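PDB 5A7Z: tRNA (adenine(9)-N1)-methyltransferase, which catalyses the S-adenosyl-L-methionine-dependent methylation of N1 of the adenosine at position 9 in tRNA. Local coordinates for residues K109-L114 against V196-G201; P175-P180 against R208-T213; N147-G152 against N162-L167; L129-L134 against E241-L246; P105-M110 against S170-P175. One frame throughout, in Å; residues are numbered along the deposited sequence.

Interaction 1: residues K109-L114 against V196-G201; sequences KMVIDL and VFVIGG
V111 bonds through both its backbone N and its O to the neighbouring parallel strand: V111 N donates to F197 O at 2.8 Å, while V111 O receives I199 N along a nearly straight bond (174°). F197 N to K109 O and D113 N to I199 O continue the pairing toward the two ends. Packing is closest where M110 and F197 lie side by side. M110, a selenomethionine, has its CG anti to the carbonyl carbon (chi1 -46°) and bends again further out, which lays CE 3.6 Å from F197 CD1 and leaves SE 5.0 Å from the ring centroid in an oblique Met-aromatic contact. Helix 242-255 packs on this face, touching both residues. Strands 109-113 and 196-202 are adjacent in the largely parallel sheet of the SPOUT methyltransferase domain, each with a second parallel neighbour, 148-151 and 175-178 respectively. On the face of K109, V111, V196 and V198 the spacing is slightly wider, and only at K109 does it reach a partly exposed margin. V196 CG1 approaches V111 CG2 at 4.1 Å, and V196 CG2 flanks K109 CB at 3.9 Å. With an alanine at V196 both branches are gone, and the K109 chain would probably lose its flank and V111 CG2 its neighbour. Beyond that flank the extended K109 chain leads off to D173, which its amine meets.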
# COMPACT_ATOMS: atom_id res chain seq x y z
N LYS A 109 -5.55 2.71 4.47
CA LYS A 109 -5.25 4.01 3.88
C LYS A 109 -3.93 4.50 4.36
O LYS A 109 -3.69 4.54 5.55
CB LYS A 109 -6.30 5.03 4.27
CG LYS A 109 -7.65 4.74 3.67
CD LYS A 109 -8.63 5.79 4.11
CE LYS A 109 -9.99 5.57 3.48
NZ LYS A 109 -11.06 6.21 4.29
N MSE A 110 -3.10 4.91 3.42
CA MSE A 110 -1.81 5.48 3.72
C MSE A 110 -1.90 6.95 3.34
O MSE A 110 -2.16 7.29 2.19
CB MSE A 110 -0.75 4.76 2.86
CG MSE A 110 -0.91 3.22 2.90
SE MSE A 110 -0.33 2.52 4.67
CE MSE A 110 -1.81 1.30 4.94
N VAL A 111 -1.68 7.83 4.30
CA VAL A 111 -1.91 9.26 4.11
C VAL A 111 -0.61 9.97 4.29
O VAL A 111 0.05 9.81 5.33
CB VAL A 111 -2.93 9.78 5.13
CG1 VAL A 111 -3.09 11.26 5.02
CG2 VAL A 111 -4.27 9.07 4.92
N ILE A 112 -0.17 10.66 3.25
CA ILE A 112 0.99 11.54 3.35
C ILE A 112 0.51 12.96 3.60
O ILE A 112 -0.17 13.57 2.75
CB ILE A 112 1.86 11.52 2.08
CG1 ILE A 112 2.16 10.07 1.64
CG2 ILE A 112 3.17 12.28 2.31
CD1 ILE A 112 2.71 9.22 2.74
N ASP A 113 0.88 13.49 4.77
CA ASP A 113 0.40 14.81 5.20
C ASP A 113 1.41 15.88 4.83
O ASP A 113 2.41 16.08 5.51
CB ASP A 113 0.12 14.81 6.69
CG ASP A 113 -0.61 16.07 7.17
OD1 ASP A 113 -0.60 17.14 6.47
OD2 ASP A 113 -1.18 16.00 8.29
N LEU A 114 1.13 16.59 3.75
CA LEU A 114 2.01 17.64 3.29
C LEU A 114 1.47 19.04 3.61
O LEU A 114 1.90 20.01 3.03
CB LEU A 114 2.22 17.50 1.78
CG LEU A 114 3.05 16.30 1.30
CD1 LEU A 114 3.41 16.49 -0.17
CD2 LEU A 114 4.31 16.08 2.14
N VAL A 196 -5.74 3.24 9.09
CA VAL A 196 -5.33 4.51 8.44
C VAL A 196 -4.01 4.98 9.08
O VAL A 196 -3.90 5.05 10.29
CB VAL A 196 -6.40 5.60 8.59
CG1 VAL A 196 -5.92 6.91 7.97
CG2 VAL A 196 -7.70 5.15 7.96
N PHE A 197 -3.02 5.28 8.24
CA PHE A 197 -1.66 5.64 8.71
C PHE A 197 -1.22 6.97 8.16
O PHE A 197 -1.20 7.16 6.95
CB PHE A 197 -0.66 4.54 8.34
CG PHE A 197 -1.05 3.22 8.88
CD1 PHE A 197 -2.05 2.50 8.28
CD2 PHE A 197 -0.56 2.80 10.10
CE1 PHE A 197 -2.51 1.33 8.84
CE2 PHE A 197 -1.00 1.61 10.65
CZ PHE A 197 -1.97 0.88 10.03
N VAL A 198 -0.91 7.91 9.06
CA VAL A 198 -0.58 9.27 8.70
C VAL A 198 0.91 9.51 8.92
O VAL A 198 1.42 9.34 10.04
CB VAL A 198 -1.40 10.29 9.52
CG1 VAL A 198 -1.05 11.71 9.11
CG2 VAL A 198 -2.91 10.07 9.33
N ILE A 199 1.58 9.90 7.83
CA ILE A 199 2.99 10.26 7.80
C ILE A 199 3.14 11.69 7.27
O ILE A 199 2.81 11.98 6.11
CB ILE A 199 3.81 9.28 6.91
CG1 ILE A 199 3.26 7.85 7.04
CG2 ILE A 199 5.29 9.29 7.33
CD1 ILE A 199 3.67 6.89 5.94
N GLY A 200 3.61 12.58 8.12
CA GLY A 200 3.89 13.96 7.71
C GLY A 200 5.35 14.12 7.36
O GLY A 200 6.04 13.14 7.12
N GLY A 201 5.81 15.37 7.34
CA GLY A 201 7.20 15.69 7.03
C GLY A 201 8.06 15.91 8.26
O GLY A 201 7.54 16.13 9.37

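Interaction 2: residues P175-P180 against R208-T213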
# COMPACT_ATOMS: atom_id res chain seq x y z
N PRO A 175 -7.26 5.99 12.68
CA PRO A 175 -5.95 6.45 12.25
C PRO A 175 -4.93 6.38 13.34
O PRO A 175 -5.26 6.48 14.52
CB PRO A 175 -6.19 7.92 11.89
CG PRO A 175 -7.66 8.15 12.01
CD PRO A 175 -8.14 7.12 12.97
N VAL A 176 -3.68 6.19 12.94
CA VAL A 176 -2.58 6.44 13.83
C VAL A 176 -1.59 7.35 13.12
O VAL A 176 -1.59 7.42 11.89
CB VAL A 176 -1.93 5.13 14.24
CG1 VAL A 176 -1.19 4.52 13.07
CG2 VAL A 176 -1.00 5.34 15.42
N ILE A 177 -0.81 8.12 13.88
CA ILE A 177 0.12 9.08 13.33
C ILE A 177 1.52 8.54 13.57
O ILE A 177 1.89 8.22 14.69
CB ILE A 177 0.04 10.46 14.03
CG1 ILE A 177 -1.41 10.94 14.19
CG2 ILE A 177 0.88 11.49 13.31
CD1 ILE A 177 -2.22 11.03 12.91
N LEU A 178 2.32 8.48 12.51
CA LEU A 178 3.68 8.02 12.64
C LEU A 178 4.57 9.18 12.98
O LEU A 178 4.60 10.16 12.29
CB LEU A 178 4.11 7.30 11.36
CG LEU A 178 3.33 5.97 11.34
CD1 LEU A 178 2.82 5.61 9.98
CD2 LEU A 178 4.15 4.85 11.96
N ASP A 179 5.24 9.05 14.11
CA ASP A 179 5.93 10.16 14.74
C ASP A 179 7.12 9.62 15.53
O ASP A 179 6.94 8.93 16.54
CB ASP A 179 4.96 10.88 15.69
CG ASP A 179 5.53 12.19 16.25
OD1 ASP A 179 6.70 12.52 15.98
OD2 ASP A 179 4.79 12.90 16.97
N PRO A 180 8.35 9.94 15.08
CA PRO A 180 9.56 9.52 15.81
C PRO A 180 9.54 9.91 17.28
O PRO A 180 10.21 9.28 18.10
CB PRO A 180 10.69 10.28 15.10
CG PRO A 180 10.03 11.29 14.21
CD PRO A 180 8.67 10.75 13.90
N ARG A 208 7.97 14.96 13.19
CA ARG A 208 7.24 14.81 11.95
C ARG A 208 5.89 15.43 12.16
O ARG A 208 5.01 14.84 12.76
CB ARG A 208 7.09 13.34 11.60
CG ARG A 208 7.00 13.04 10.12
CD ARG A 208 6.86 11.56 9.89
NE ARG A 208 8.15 10.91 9.81
CZ ARG A 208 8.98 11.03 8.80
NH1 ARG A 208 8.67 11.77 7.78
NH2 ARG A 208 10.12 10.40 8.82
N LEU A 209 5.75 16.63 11.67
CA LEU A 209 4.52 17.37 11.75
C LEU A 209 3.55 16.90 10.67
O LEU A 209 3.84 16.94 9.47
CB LEU A 209 4.77 18.88 11.64
CG LEU A 209 3.53 19.79 11.41
CD1 LEU A 209 2.45 19.59 12.48
CD2 LEU A 209 3.94 21.26 11.33
N ASP A 210 2.40 16.43 11.14
CA ASP A 210 1.23 16.18 10.32
C ASP A 210 0.25 17.36 10.47
O ASP A 210 -0.63 17.35 11.33
CB ASP A 210 0.57 14.91 10.80
CG ASP A 210 0.30 14.95 12.27
OD1 ASP A 210 1.24 15.32 13.01
OD2 ASP A 210 -0.84 14.71 12.69
N ARG A 211 0.43 18.38 9.65
CA ARG A 211 -0.21 19.64 9.88
C ARG A 211 -1.70 19.64 9.49
O ARG A 211 -2.51 20.26 10.15
CB ARG A 211 0.50 20.72 9.09
CG ARG A 211 -0.11 22.10 9.27
CD ARG A 211 0.14 22.59 10.68
NE ARG A 211 0.13 24.06 10.80
CZ ARG A 211 0.86 24.73 11.71
NH1 ARG A 211 1.68 24.06 12.53
NH2 ARG A 211 0.77 26.06 11.79
N ALA A 212 -2.05 19.04 8.36
CA ALA A 212 -3.45 19.09 7.90
C ALA A 212 -4.32 18.19 8.79
O ALA A 212 -5.49 18.46 9.04
CB ALA A 212 -3.56 18.71 6.45
N THR A 213 -3.71 17.16 9.36
CA THR A 213 -4.43 16.33 10.29
C THR A 213 -4.52 16.97 11.70
O THR A 213 -5.54 16.86 12.37
CB THR A 213 -3.85 14.88 10.33
OG1 THR A 213 -2.64 14.84 11.11
CG2 THR A 213 -3.54 14.40 8.93
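The carboxylate of D210 presents one flat side to I177, whose CG2 sits 3.7 Å from D210 CG and almost evenly between the two oxygens. The second flat group, the guanidinium of R208, has L178 O near its plane at the edge and P180 CD placed obliquely. The nearest approach to that carbonyl is from the aliphatic part of the chain, R208 CD standing 3.6 Å from L178 O. P180 crosses the arginine at about a right angle, its CD 3.8 Å from R208 CB. Here the C-terminal end of strand 175-178 meets the short strand 208-209 and the turn into helix 211-220, within the SPOUT domain, a fold known for a knotted C-terminal part that binds the methyl donor. A bend at chi3 (-87°) swings the R208 head to G200 O and D240 O, both taken as hydrogen-bond acceptors. D179 does not answer this arginine, since D179 OD1 and R208 NE are 6.5 Å apart; it forms salt bridges with R207 and R226. R226 also holds D210 OD1, which probably eases the like charge of the two carboxylates in this buried corner.

Interaction 3: residues N147-G152 against N162-L167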
# COMPACT_ATOMS: atom_id res chain seq x y z
N ASN A 147 -5.19 3.60 -2.56
CA ASN A 147 -4.97 3.44 -1.14
C ASN A 147 -3.98 4.45 -0.63
O ASN A 147 -3.64 4.45 0.49
CB ASN A 147 -4.46 2.04 -0.81
CG ASN A 147 -5.49 0.96 -1.03
OD1 ASN A 147 -5.49 0.30 -2.02
ND2 ASN A 147 -6.36 0.79 -0.10
N LEU A 148 -3.52 5.31 -1.49
CA LEU A 148 -2.60 6.34 -1.14
C LEU A 148 -3.33 7.67 -1.27
O LEU A 148 -4.01 7.92 -2.28
CB LEU A 148 -1.39 6.32 -2.08
CG LEU A 148 -0.30 7.34 -1.82
CD1 LEU A 148 0.35 7.15 -0.45
CD2 LEU A 148 0.76 7.20 -2.93
N THR A 149 -3.18 8.49 -0.24
CA THR A 149 -3.73 9.83 -0.20
C THR A 149 -2.60 10.79 0.15
O THR A 149 -1.81 10.53 1.11
CB THR A 149 -4.85 9.93 0.85
OG1 THR A 149 -6.03 9.33 0.33
CG2 THR A 149 -5.17 11.36 1.19
N VAL A 150 -2.49 11.86 -0.63
CA VAL A 150 -1.59 12.97 -0.33
C VAL A 150 -2.40 14.19 0.00
O VAL A 150 -3.35 14.58 -0.74
CB VAL A 150 -0.68 13.35 -1.50
CG1 VAL A 150 0.26 14.49 -1.11
CG2 VAL A 150 0.11 12.14 -1.96
N VAL A 151 -2.12 14.73 1.15
CA VAL A 151 -2.91 15.83 1.62
C VAL A 151 -2.09 17.03 1.96
O VAL A 151 -1.07 16.95 2.59
CB VAL A 151 -3.80 15.42 2.79
CG1 VAL A 151 -2.96 15.16 4.00
CG2 VAL A 151 -4.80 16.50 3.08
N GLY A 152 -2.55 18.16 1.50
CA GLY A 152 -1.90 19.39 1.90
C GLY A 152 -1.77 20.34 0.77
O GLY A 152 -1.49 21.48 1.00
N ASN A 162 -5.17 9.58 -4.31
CA ASN A 162 -6.13 10.64 -3.92
C ASN A 162 -5.38 11.88 -3.46
O ASN A 162 -4.53 11.82 -2.56
CB ASN A 162 -7.06 10.15 -2.81
CG ASN A 162 -7.66 8.80 -3.12
OD1 ASN A 162 -7.24 7.80 -2.56
ND2 ASN A 162 -8.58 8.76 -4.09
N ILE A 163 -5.69 13.01 -4.10
CA ILE A 163 -5.03 14.28 -3.80
C ILE A 163 -6.05 15.26 -3.26
O ILE A 163 -6.99 15.65 -3.98
CB ILE A 163 -4.41 14.87 -5.07
CG1 ILE A 163 -3.50 13.84 -5.76
CG2 ILE A 163 -3.65 16.13 -4.74
CD1 ILE A 163 -2.23 13.53 -5.00
N VAL A 164 -5.90 15.65 -2.01
CA VAL A 164 -6.83 16.58 -1.39
C VAL A 164 -6.10 17.67 -0.65
O VAL A 164 -4.92 17.52 -0.29
CB VAL A 164 -7.78 15.85 -0.43
CG1 VAL A 164 -8.72 14.94 -1.21
CG2 VAL A 164 -7.01 15.03 0.58
N GLN A 165 -6.78 18.79 -0.47
CA GLN A 165 -6.23 19.89 0.30
C GLN A 165 -6.38 19.67 1.78
O GLN A 165 -5.47 20.00 2.56
CB GLN A 165 -6.92 21.21 -0.04
CG GLN A 165 -6.30 22.36 0.76
CD GLN A 165 -6.84 23.71 0.38
OE1 GLN A 165 -8.06 23.92 0.31
NE2 GLN A 165 -5.94 24.64 0.14
N SER A 166 -7.54 19.17 2.18
CA SER A 166 -7.81 18.90 3.58
C SER A 166 -8.23 17.47 3.82
O SER A 166 -8.82 16.84 2.95
CB SER A 166 -8.91 19.84 4.09
OG SER A 166 -8.47 21.18 4.05
N LEU A 167 -8.01 17.00 5.04
CA LEU A 167 -8.31 15.62 5.40
C LEU A 167 -9.80 15.37 5.59
O LEU A 167 -10.47 16.05 6.36
CB LEU A 167 -7.56 15.25 6.68
CG LEU A 167 -7.46 13.76 6.99
CD1 LEU A 167 -6.91 12.99 5.80
CD2 LEU A 167 -6.60 13.53 8.22
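Strand 162-164 lies at the margin of the mixed, largely parallel sheet, where N162, I163 and V164 pair with T149, V150 and V151 of the more interior strand 148-151. Four backbone hydrogen bonds join them. N162 N donates to L148 O, V150 N meets N162 O at 2.8 Å, V164 N returns to V150 O, and G152 N closes the run on V164 O at 3.0 Å. On the face of V150 and I163 the side chains run alongside each other, and I163 CD1 rests 3.8 Å from V150 CB. The opposite face joins T149, V151, N162 and V164. V151 has CG1 between the backbone N and the carbonyl carbon (chi1 70°), which leaves CG2 anti to the nitrogen and facing V164; this branch meets V164 CG2 at 3.6 Å and also Q165 O at 3.6 Å, filling the bend where the chain leaves the strand. T149 reaches over with both branches: OG1 lies 3.4 Å from N162 CB, and CG2 lies 4.2 Å from V164 CG2. Replacing T149 by an alanine removes both branches, and a shallow gap would probably open beside N162 CB and V164 CG2. G152 has a positive phi (139°) at which a CB would jam against the preceding carbonyl oxygen, so the strand ends at a backbone conformation that calls for glycine. On its other edge, strand 148-151 bonds to strand 109-113 through T149 and V151. Parallel pairing of this kind belongs to the alpha/beta sheet of the SPOUT (class IV-like) methyltransferase domain.

Interaction 4: residues L129-L134 against E241-L246; sequences LLQVDL and EINKIL
The side-chain oxygen of Q131 meets the first backbone N-H of helix 242-255: I242 N donates to Q131 OE1 at 3.0 Å. The bond is almost perfectly straight at the hydrogen (178°), yet the donor stands well above the amide plane, off its lone pairs. Q131 CG is anti to the carbonyl carbon (chi1 -72°) and the chain is extended beyond it, which carries the amide across to the second helix. There its nitrogen lies against the aliphatic part of E241, with Q131 NE2 3.6 Å from E241 CG, while I242 CG1 flanks the oxygen. Next to it N243 crosses the glutamine at about a right angle, N243 OD1 lying 3.3 Å from Q131 CG, and the other amide atom, N243 ND2, rests 3.4 Å from L134 CD1. L134 and N243 run alongside each other, CB to CB at 3.7 Å.

Around this first shell stand the helices themselves; the axes of the two short segments approach to 8.4 Å, inclined by 32°. Helices 122-142 and 242-255 pack together on the M110 and I112 side of the SPOUT domain sheet, where V132, I242 and L246 touch strand 109-113. E241 occupies the N-cap position, and E241 O accepts I245 N, fixing the first turn. I242 and L246 also pack on C135 of the opposing helix. Chemically, Q131 supplies an acceptor to a helix-start N-H that has none within its own helix, an interaction the partial positive charge there would probably strengthen. The cost lies beside it, for N243 OD1 is buried with no hydrogen-bond partner in the model.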
# COMPACT_ATOMS: atom_id res chain seq x y z
N LEU A 129 9.54 15.60 -1.91
CA LEU A 129 8.81 15.37 -3.18
C LEU A 129 9.28 14.09 -3.87
O LEU A 129 8.49 13.39 -4.58
CB LEU A 129 8.98 16.55 -4.10
CG LEU A 129 8.25 17.76 -3.55
CD1 LEU A 129 8.60 18.97 -4.40
CD2 LEU A 129 6.74 17.52 -3.56
N LEU A 130 10.56 13.77 -3.67
CA LEU A 130 11.13 12.57 -4.25
C LEU A 130 10.56 11.36 -3.51
O LEU A 130 10.14 10.39 -4.13
CB LEU A 130 12.66 12.59 -4.13
CG LEU A 130 13.38 11.33 -4.56
CD1 LEU A 130 13.11 11.04 -6.05
CD2 LEU A 130 14.87 11.48 -4.29
N GLN A 131 10.55 11.44 -2.17
CA GLN A 131 9.97 10.41 -1.34
C GLN A 131 8.50 10.18 -1.65
O GLN A 131 8.05 9.04 -1.74
CB GLN A 131 10.17 10.74 0.13
CG GLN A 131 11.63 10.56 0.55
CD GLN A 131 11.90 11.09 1.93
OE1 GLN A 131 10.99 11.23 2.75
NE2 GLN A 131 13.17 11.36 2.22
N VAL A 132 7.76 11.23 -1.85
CA VAL A 132 6.37 11.05 -2.17
C VAL A 132 6.21 10.27 -3.44
O VAL A 132 5.46 9.32 -3.50
CB VAL A 132 5.64 12.36 -2.26
CG1 VAL A 132 4.35 12.19 -3.06
CG2 VAL A 132 5.32 12.83 -0.86
N ASP A 133 6.94 10.67 -4.47
CA ASP A 133 6.88 9.98 -5.75
C ASP A 133 7.23 8.49 -5.64
O ASP A 133 6.54 7.65 -6.21
CB ASP A 133 7.83 10.64 -6.74
CG ASP A 133 7.30 11.97 -7.27
OD1 ASP A 133 6.40 12.61 -6.63
OD2 ASP A 133 7.84 12.42 -8.28
N LEU A 134 8.29 8.18 -4.88
CA LEU A 134 8.66 6.83 -4.55
C LEU A 134 7.55 6.03 -3.86
O LEU A 134 7.52 4.81 -3.99
CB LEU A 134 9.90 6.83 -3.65
CG LEU A 134 11.20 7.25 -4.36
CD1 LEU A 134 12.38 7.30 -3.40
CD2 LEU A 134 11.49 6.29 -5.50
N GLU A 241 12.84 7.98 5.73
CA GLU A 241 12.23 8.26 4.44
C GLU A 241 10.76 7.81 4.43
O GLU A 241 10.43 6.70 4.85
CB GLU A 241 13.00 7.54 3.32
CG GLU A 241 14.39 8.09 3.03
CD GLU A 241 15.51 7.46 3.88
OE1 GLU A 241 15.27 6.44 4.60
OE2 GLU A 241 16.64 7.98 3.81
N ILE A 242 9.90 8.69 3.93
CA ILE A 242 8.44 8.46 3.94
C ILE A 242 8.15 7.18 3.21
O ILE A 242 7.52 6.31 3.75
CB ILE A 242 7.68 9.65 3.29
CG1 ILE A 242 7.68 10.86 4.23
CG2 ILE A 242 6.24 9.28 2.94
CD1 ILE A 242 7.40 12.18 3.53
N ASN A 243 8.64 7.05 1.98
CA ASN A 243 8.52 5.81 1.22
C ASN A 243 9.03 4.52 1.94
O ASN A 243 8.47 3.44 1.75
CB ASN A 243 9.22 5.96 -0.11
CG ASN A 243 10.69 6.30 0.03
OD1 ASN A 243 11.05 7.27 0.68
ND2 ASN A 243 11.54 5.52 -0.59
N LYS A 244 10.06 4.63 2.76
CA LYS A 244 10.57 3.48 3.49
C LYS A 244 9.68 3.13 4.70
O LYS A 244 9.39 1.97 4.95
CB LYS A 244 12.00 3.75 3.95
CG LYS A 244 12.97 3.98 2.80
CD LYS A 244 13.71 2.73 2.41
CE LYS A 244 15.15 3.03 2.01
NZ LYS A 244 16.07 2.84 3.16
N ILE A 245 9.23 4.15 5.43
CA ILE A 245 8.24 3.97 6.48
C ILE A 245 6.96 3.33 5.92
O ILE A 245 6.40 2.40 6.53
CB ILE A 245 7.85 5.33 7.13
CG1 ILE A 245 9.05 5.97 7.86
CG2 ILE A 245 6.71 5.16 8.12
CD1 ILE A 245 9.62 5.10 8.96
N LEU A 246 6.47 3.86 4.80
CA LEU A 246 5.29 3.28 4.15
C LEU A 246 5.50 1.78 3.89
O LEU A 246 4.68 0.94 4.24
CB LEU A 246 5.06 3.98 2.84
CG LEU A 246 3.87 3.45 2.03
CD1 LEU A 246 2.63 3.54 2.87
CD2 LEU A 246 3.69 4.27 0.76

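Interaction 5: residues P105-M110 against S170-P175; sequences PEYPKM and SDEDNP
Two donors converge on D173 OD1, one neutral and one charged. The hydrogen bond from Y107 OH is short, 2.5 Å, and arrives on the anti side, whereas the salt bridge from K109 NZ, at 2.9 Å, arrives on the syn side; the two come from opposite faces of the carboxylate plane. D173 has CG anti to its carbonyl carbon (chi1 -65°), which brings the carboxylate round to both donors. The tyrosine ring stands nearly upright to that plane (82°) and has the oxygen at its edge. A further ion pair, weak at 3.5 Å, links K109 NZ to E106 OE2, so the lysine lies between two acids.

Bonds within the loop shape the acidic partner. Residues 170-173 form a type I beta turn closed by D173 N to S170 O, and S170 OG accepts E172 N at 3.1 Å, an ST turn. The second oxygen is occupied as well: S170 N donates to D173 OD2 at 2.7 Å from above the carboxylate plane. This compact loop precedes strand 175-178 and meets the entrance of strand 109-113, so the network spans the starts of two strands of the SPOUT domain sheet.

Van der Waals packing completes the contact. E106 CG lies 3.7 Å above one face of the Y107 ring, offset toward the rim, and E172 CB touches Y107 OH at 3.5 Å. V196 packs against Y107 and D173 from the adjacent strand.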
# COMPACT_ATOMS: atom_id res chain seq x y z
N PRO A 105 -10.35 -2.25 -2.52
CA PRO A 105 -10.36 -2.07 -1.08
C PRO A 105 -10.29 -0.60 -0.59
O PRO A 105 -9.49 0.17 -1.07
CB PRO A 105 -9.10 -2.84 -0.63
CG PRO A 105 -8.19 -2.77 -1.81
CD PRO A 105 -9.10 -2.87 -2.99
N GLU A 106 -11.10 -0.24 0.40
CA GLU A 106 -11.00 1.09 0.97
C GLU A 106 -9.76 1.16 1.85
O GLU A 106 -9.01 2.12 1.83
CB GLU A 106 -12.25 1.38 1.78
CG GLU A 106 -12.28 2.79 2.38
CD GLU A 106 -13.69 3.28 2.70
OE1 GLU A 106 -14.67 2.64 2.27
OE2 GLU A 106 -13.81 4.33 3.39
N TYR A 107 -9.53 0.10 2.57
CA TYR A 107 -8.51 0.06 3.58
C TYR A 107 -7.47 -0.96 3.20
O TYR A 107 -7.77 -1.91 2.46
CB TYR A 107 -9.14 -0.29 4.95
CG TYR A 107 -10.09 0.79 5.46
CD1 TYR A 107 -9.61 2.05 5.80
CD2 TYR A 107 -11.46 0.59 5.52
CE1 TYR A 107 -10.45 3.05 6.21
CE2 TYR A 107 -12.32 1.59 5.94
CZ TYR A 107 -11.80 2.82 6.28
OH TYR A 107 -12.64 3.84 6.72
N PRO A 108 -6.25 -0.80 3.71
CA PRO A 108 -5.90 0.31 4.57
C PRO A 108 -5.57 1.57 3.77
O PRO A 108 -5.35 1.50 2.56
CB PRO A 108 -4.65 -0.19 5.30
CG PRO A 108 -4.02 -1.14 4.34
CD PRO A 108 -5.19 -1.84 3.71
N LYS A 109 -5.55 2.71 4.47
CA LYS A 109 -5.25 4.01 3.88
C LYS A 109 -3.93 4.50 4.36
O LYS A 109 -3.69 4.54 5.55
CB LYS A 109 -6.30 5.03 4.27
CG LYS A 109 -7.65 4.74 3.67
CD LYS A 109 -8.63 5.79 4.11
CE LYS A 109 -9.99 5.57 3.48
NZ LYS A 109 -11.06 6.21 4.29
N MSE A 110 -3.10 4.91 3.42
CA MSE A 110 -1.81 5.48 3.72
C MSE A 110 -1.90 6.95 3.34
O MSE A 110 -2.16 7.29 2.19
CB MSE A 110 -0.75 4.76 2.86
CG MSE A 110 -0.91 3.22 2.90
SE MSE A 110 -0.33 2.52 4.67
CE MSE A 110 -1.81 1.30 4.94
N SER A 170 -13.66 9.51 7.72
CA SER A 170 -14.90 8.76 7.83
C SER A 170 -15.11 8.13 9.23
O SER A 170 -14.17 7.95 10.02
CB SER A 170 -14.97 7.69 6.74
OG SER A 170 -14.52 6.46 7.22
N ASP A 171 -16.38 7.82 9.50
CA ASP A 171 -16.82 7.04 10.66
C ASP A 171 -15.93 5.86 11.00
O ASP A 171 -15.94 5.39 12.13
CB ASP A 171 -18.22 6.45 10.38
CG ASP A 171 -19.33 7.25 11.01
OD1 ASP A 171 -19.11 7.84 12.07
OD2 ASP A 171 -20.45 7.27 10.45
N GLU A 172 -15.36 5.24 9.97
CA GLU A 172 -14.70 3.95 10.10
C GLU A 172 -13.20 4.04 10.11
O GLU A 172 -12.55 3.06 10.39
CB GLU A 172 -15.14 3.02 8.99
CG GLU A 172 -16.04 1.91 9.48
CD GLU A 172 -16.40 0.92 8.40
OE1 GLU A 172 -16.49 1.34 7.23
OE2 GLU A 172 -16.61 -0.27 8.73
N ASP A 173 -12.65 5.21 9.79
CA ASP A 173 -11.21 5.41 9.81
C ASP A 173 -10.73 5.29 11.19
O ASP A 173 -11.25 5.94 12.06
CB ASP A 173 -10.85 6.79 9.32
CG ASP A 173 -11.21 7.01 7.89
OD1 ASP A 173 -11.40 6.01 7.15
OD2 ASP A 173 -11.30 8.20 7.49
N ASN A 174 -9.67 4.55 11.39
CA ASN A 174 -9.12 4.40 12.72
C ASN A 174 -7.63 4.69 12.70
O ASN A 174 -6.82 3.76 12.66
CB ASN A 174 -9.39 3.00 13.20
CG ASN A 174 -8.79 2.72 14.53
OD1 ASN A 174 -8.43 3.63 15.27
ND2 ASN A 174 -8.61 1.47 14.83
N PRO A 175 -7.26 5.99 12.68
CA PRO A 175 -5.95 6.45 12.25
C PRO A 175 -4.93 6.38 13.34
O PRO A 175 -5.26 6.48 14.52
CB PRO A 175 -6.19 7.92 11.89
CG PRO A 175 -7.66 8.15 12.01
CD PRO A 175 -8.14 7.12 12.97

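Interaction 1 sits centrally among the contacts. Its strand 109-113 is bonded on one edge to strand 148-151 of interaction 3 (I112 N to T149 O, 2.7 Å), and its strand 196-202 to strand 175-178 of interaction 2 (V198 O to L178 N, 2.8 Å). Their centres lie about 8 and 7 Å from its own. Interaction 4 packs on the M110 and I112 face, I112 CD1 meeting I242 CG2 at 3.5 Å. Interaction 5 grows from the same strand, sharing K109 and M110, and lies about 20 Å, centre to centre, from interaction 4. D113 joins interactions 1 and 2 by accepting A212 N and T213 N at the start of helix 211-220.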